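PDB 2FY6: peptide methionine sulfoxide reductase msrA/msrB from Neisseria meningitidis, which probably reduces methionine sulfoxide in peptides as the full-length enzyme, with this N-terminal thioredoxin-like domain probably supplying reducing equivalents. Local coordinates for residues Leu8-Asn13 against Pro89-Asn94; Ser40-Thr45 against Leu83-Leu88. All coordinates share one frame; numbering follows the deposited sequence.

Contact 1: residues Leu8-Asn13 against Pro89-Asn94; sequences LKTADN and PVVTDN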
# COMPACT_ATOMS: atom_id res chain seq x y z
N LEU A 8 11.02 6.04 3.78
CA LEU A 8 10.80 4.70 4.32
C LEU A 8 11.44 3.61 3.48
O LEU A 8 11.86 3.84 2.35
CB LEU A 8 9.30 4.43 4.42
CG LEU A 8 8.50 5.38 5.32
CD1 LEU A 8 7.01 5.08 5.19
CD2 LEU A 8 8.95 5.23 6.78
N LYS A 9 11.53 2.42 4.06
CA LYS A 9 12.10 1.27 3.38
C LYS A 9 11.07 0.15 3.40
O LYS A 9 10.11 0.18 4.17
CB LYS A 9 13.38 0.80 4.07
CG LYS A 9 14.59 1.69 3.84
CD LYS A 9 15.83 1.17 4.58
CE LYS A 9 15.61 1.18 6.09
NZ LYS A 9 16.80 0.66 6.83
N THR A 10 11.26 -0.83 2.53
CA THR A 10 10.37 -1.97 2.45
C THR A 10 10.72 -2.97 3.54
O THR A 10 11.77 -2.87 4.18
CB THR A 10 10.49 -2.67 1.08
OG1 THR A 10 11.85 -3.05 0.87
CG2 THR A 10 10.06 -1.72 -0.03
N ALA A 11 9.84 -3.94 3.76
CA ALA A 11 10.06 -4.96 4.77
C ALA A 11 11.41 -5.65 4.58
O ALA A 11 12.02 -6.10 5.55
CB ALA A 11 8.93 -6.00 4.73
N ASP A 12 11.88 -5.71 3.34
CA ASP A 12 13.17 -6.35 3.05
C ASP A 12 14.32 -5.34 2.92
O ASP A 12 15.29 -5.57 2.20
CB ASP A 12 13.07 -7.23 1.80
CG ASP A 12 13.07 -6.43 0.51
OD1 ASP A 12 12.29 -5.47 0.40
OD2 ASP A 12 13.86 -6.78 -0.40
N ASN A 13 14.18 -4.21 3.62
CA ASN A 13 15.20 -3.17 3.68
C ASN A 13 15.61 -2.40 2.41
O ASN A 13 16.75 -1.94 2.32
CB ASN A 13 16.45 -3.75 4.35
CG ASN A 13 17.33 -2.69 4.96
OD1 ASN A 13 16.92 -2.00 5.90
ND2 ASN A 13 18.55 -2.56 4.45
N PRO A 89 5.35 -4.92 -3.21
CA PRO A 89 6.09 -3.92 -2.42
C PRO A 89 5.44 -3.77 -1.05
O PRO A 89 4.24 -3.51 -0.94
CB PRO A 89 5.94 -2.64 -3.25
CG PRO A 89 5.66 -3.15 -4.65
CD PRO A 89 4.74 -4.30 -4.39
N VAL A 90 6.23 -3.96 0.00
CA VAL A 90 5.70 -3.84 1.35
C VAL A 90 6.54 -2.82 2.12
O VAL A 90 7.59 -3.15 2.67
CB VAL A 90 5.74 -5.19 2.11
CG1 VAL A 90 5.27 -5.00 3.54
CG2 VAL A 90 4.86 -6.20 1.41
N VAL A 91 6.06 -1.58 2.13
CA VAL A 91 6.74 -0.50 2.83
C VAL A 91 6.31 -0.57 4.29
O VAL A 91 5.13 -0.74 4.58
CB VAL A 91 6.32 0.87 2.24
CG1 VAL A 91 7.03 2.00 2.97
CG2 VAL A 91 6.65 0.92 0.76
N THR A 92 7.27 -0.47 5.21
CA THR A 92 6.94 -0.50 6.63
C THR A 92 7.03 0.92 7.19
O THR A 92 8.05 1.60 7.03
CB THR A 92 7.87 -1.42 7.44
OG1 THR A 92 9.22 -0.95 7.34
CG2 THR A 92 7.79 -2.84 6.91
N ASP A 93 5.95 1.35 7.83
CA ASP A 93 5.86 2.69 8.40
C ASP A 93 5.68 2.57 9.91
O ASP A 93 4.56 2.60 10.42
CB ASP A 93 4.68 3.42 7.76
CG ASP A 93 4.56 4.87 8.20
OD1 ASP A 93 5.39 5.32 9.02
OD2 ASP A 93 3.63 5.54 7.73
N ASN A 94 6.80 2.42 10.62
CA ASN A 94 6.79 2.27 12.06
C ASN A 94 6.02 3.41 12.73
O ASN A 94 6.42 4.57 12.64
CB ASN A 94 8.23 2.21 12.58
CG ASN A 94 8.32 1.88 14.05
OD1 ASN A 94 7.44 1.20 14.60
ND2 ASN A 94 9.38 2.33 14.69
O HOH W 1 10.73 1.99 6.76
O HOH W 2 11.54 -2.40 7.05
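The CD1 methyl of L8 lies over one face of the D93 carboxylate, 3.9 Å from D93 CG and almost on the normal to its plane. Both carboxylate oxygens have partners elsewhere: OD2 accepts from I98 N, and OD1, weakly, from T97 N. Of the flat peptide groups, the carbonyl of V90 is met end-on by A11, with A11 N 2.6 Å from V90 O and a C=O...N angle of 177°. The K9 carbonyl instead receives its donor in plane, T92 N lying 3.1 Å from K9 O. Between these two bonds the backbones close to 3.9 Å at T10 CA and V91 CA, an antiparallel non-hydrogen-bonded pair whose side chains diverge. L8 CB rests 3.6 Å from V91 CG1, the two side chains crossing nearly at right angles. T92 holds OG1 between its backbone N and carbonyl carbon (chi1 61°), which sets CG2 against A11 CA and lets OG1 meet a water that also bonds T10 O; a second water joins K9 N to T92 O. T10 opens a type I turn that ends at N13, and within it T10 OG1 donates to D12 OD1. Strand 90-92 runs between edge strand 9-10 and strand 58-63, with A11 and V90 against Y80, and T92 against F76 and Q77, of helix 75-80.

Contact 2: residues Ser40-Thr45 against Leu83-Leu88; sequences SELGQT and LNYPKL. With SO4 (sulfate ion), chain D.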
# COMPACT_ATOMS: atom_id res chain seq x y z
N SER A 40 -5.67 -12.89 2.95
CA SER A 40 -6.28 -13.56 1.81
C SER A 40 -6.15 -12.80 0.49
O SER A 40 -6.50 -13.33 -0.57
CB SER A 40 -7.77 -13.82 2.07
OG SER A 40 -8.54 -12.64 1.91
N GLU A 41 -5.64 -11.57 0.54
CA GLU A 41 -5.50 -10.76 -0.66
C GLU A 41 -4.05 -10.46 -1.05
O GLU A 41 -3.81 -9.82 -2.07
CB GLU A 41 -6.24 -9.43 -0.49
CG GLU A 41 -7.76 -9.54 -0.54
CD GLU A 41 -8.44 -8.22 -0.21
OE1 GLU A 41 -7.75 -7.19 -0.14
OE2 GLU A 41 -9.68 -8.22 -0.02
N LEU A 42 -3.10 -10.93 -0.25
CA LEU A 42 -1.70 -10.67 -0.56
C LEU A 42 -1.31 -11.17 -1.96
O LEU A 42 -0.64 -10.45 -2.70
CB LEU A 42 -0.80 -11.29 0.51
CG LEU A 42 -0.86 -10.59 1.88
CD1 LEU A 42 -0.09 -11.40 2.90
CD2 LEU A 42 -0.27 -9.18 1.77
N GLY A 43 -1.74 -12.38 -2.31
CA GLY A 43 -1.42 -12.92 -3.62
C GLY A 43 -2.06 -12.12 -4.74
O GLY A 43 -1.46 -11.88 -5.79
N GLN A 44 -3.30 -11.71 -4.52
CA GLN A 44 -4.01 -10.93 -5.52
C GLN A 44 -3.34 -9.57 -5.73
O GLN A 44 -3.18 -9.11 -6.87
CB GLN A 44 -5.45 -10.72 -5.06
CG GLN A 44 -6.23 -9.73 -5.88
CD GLN A 44 -7.61 -9.49 -5.30
OE1 GLN A 44 -7.75 -8.91 -4.22
NE2 GLN A 44 -8.64 -9.95 -6.02
N THR A 45 -2.96 -8.92 -4.64
CA THR A 45 -2.33 -7.62 -4.73
C THR A 45 -0.97 -7.71 -5.43
O THR A 45 -0.58 -6.80 -6.16
CB THR A 45 -2.16 -7.00 -3.34
OG1 THR A 45 -3.44 -6.97 -2.69
CG2 THR A 45 -1.62 -5.57 -3.45
N LEU A 83 6.57 -15.32 4.71
CA LEU A 83 5.65 -15.43 3.58
C LEU A 83 6.42 -15.24 2.28
O LEU A 83 7.60 -14.90 2.30
CB LEU A 83 4.53 -14.39 3.70
CG LEU A 83 3.41 -14.64 4.72
CD1 LEU A 83 3.97 -14.72 6.13
CD2 LEU A 83 2.40 -13.51 4.62
N ASN A 84 5.77 -15.44 1.14
CA ASN A 84 6.44 -15.32 -0.15
C ASN A 84 5.66 -14.56 -1.22
O ASN A 84 4.88 -15.15 -1.97
CB ASN A 84 6.82 -16.71 -0.67
CG ASN A 84 7.61 -16.67 -1.97
OD1 ASN A 84 8.64 -16.00 -2.06
ND2 ASN A 84 7.13 -17.38 -2.97
N TYR A 85 5.88 -13.26 -1.29
CA TYR A 85 5.24 -12.39 -2.27
C TYR A 85 6.34 -11.43 -2.71
O TYR A 85 6.26 -10.22 -2.50
CB TYR A 85 4.07 -11.65 -1.62
CG TYR A 85 2.99 -12.58 -1.14
CD1 TYR A 85 2.09 -13.17 -2.03
CD2 TYR A 85 2.90 -12.94 0.21
CE1 TYR A 85 1.13 -14.10 -1.60
CE2 TYR A 85 1.95 -13.86 0.65
CZ TYR A 85 1.08 -14.43 -0.25
OH TYR A 85 0.16 -15.36 0.20
N PRO A 86 7.38 -11.98 -3.35
CA PRO A 86 8.55 -11.26 -3.84
C PRO A 86 8.30 -10.03 -4.70
O PRO A 86 9.09 -9.09 -4.67
CB PRO A 86 9.35 -12.35 -4.58
CG PRO A 86 8.29 -13.26 -5.07
CD PRO A 86 7.36 -13.36 -3.88
N LYS A 87 7.20 -10.02 -5.45
CA LYS A 87 6.90 -8.88 -6.30
C LYS A 87 5.92 -7.89 -5.68
O LYS A 87 5.47 -6.95 -6.34
CB LYS A 87 6.38 -9.36 -7.65
CG LYS A 87 7.45 -9.96 -8.55
CD LYS A 87 8.50 -8.91 -8.90
CE LYS A 87 9.59 -9.47 -9.80
NZ LYS A 87 10.59 -8.41 -10.15
N LEU A 88 5.60 -8.10 -4.41
CA LEU A 88 4.68 -7.21 -3.71
C LEU A 88 5.46 -6.21 -2.88
O LEU A 88 6.18 -6.59 -1.95
CB LEU A 88 3.75 -8.01 -2.80
CG LEU A 88 2.77 -7.18 -1.96
CD1 LEU A 88 1.74 -6.52 -2.87
CD2 LEU A 88 2.09 -8.07 -0.93
S SO4 D . -8.33 -10.93 -9.61
O1 SO4 D . -9.83 -10.72 -9.52
O2 SO4 D . -8.09 -12.06 -10.61
O3 SO4 D . -7.77 -9.76 -10.16
O4 SO4 D . -7.96 -11.48 -8.35
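L42 and Y85 meet at about a right angle: CB of L42 stands over one face of the Y85 ring, 3.8 Å from the centroid and 14° off the normal, which meets the criteria for a CH-pi contact. The ring also reaches the backbone at the start of helix 42-50, where Y85 CE1 is 3.4 Å from G43 N. Beyond CB, the leucine divides its methyls between two partners. CD1 of L42 touches CD2 of L83 at 3.7 Å, while CD2 of L42 touches CD2 of L88 at 3.8 Å, again with near-perpendicular side chains. L88 holds CG opposite its own backbone N (chi1 177°), and this reach takes its CD1 to within 3.5 Å of T45 CG2. T45 turns that methyl to the leucine and its hydroxyl to the helix backbone: OG1 donates to E41 O from above the carbonyl plane, E41 O accepting T45 N as well, and K29 NZ bonds OG1 too. Farther round the helix, Q44 NE2 binds a sulfate, probably from the crystallisation liquor, that K47 and W48 also hold. T45 and L88 both touch T61 of strand 58-63, and the helix comes shortly after C35 and C38, a pair consistent with the CxxC motif of the thioredoxin fold.

In the fold
The centres of contact 1 and contact 2 are about 14 Å apart, and their later segments are consecutive: 83-88 passes directly into 89-94. Along the chain the order is 8-13, 40-45, 83-88, 89-94, so the loop between the ends of contact 2 lies within the longer one closed by contact 1. Two elements are common to both: T61 of strand 58-63 touches L88 and V90, and Y80 of helix 75-80 touches Y85, L88, A11 and V90. The connection from helix 75-80 packs on helix 42-50, and the strand it leads into, 90-92, then pairs with edge strand 9-10, tying helix and sheet margin together in one thioredoxin-like domain.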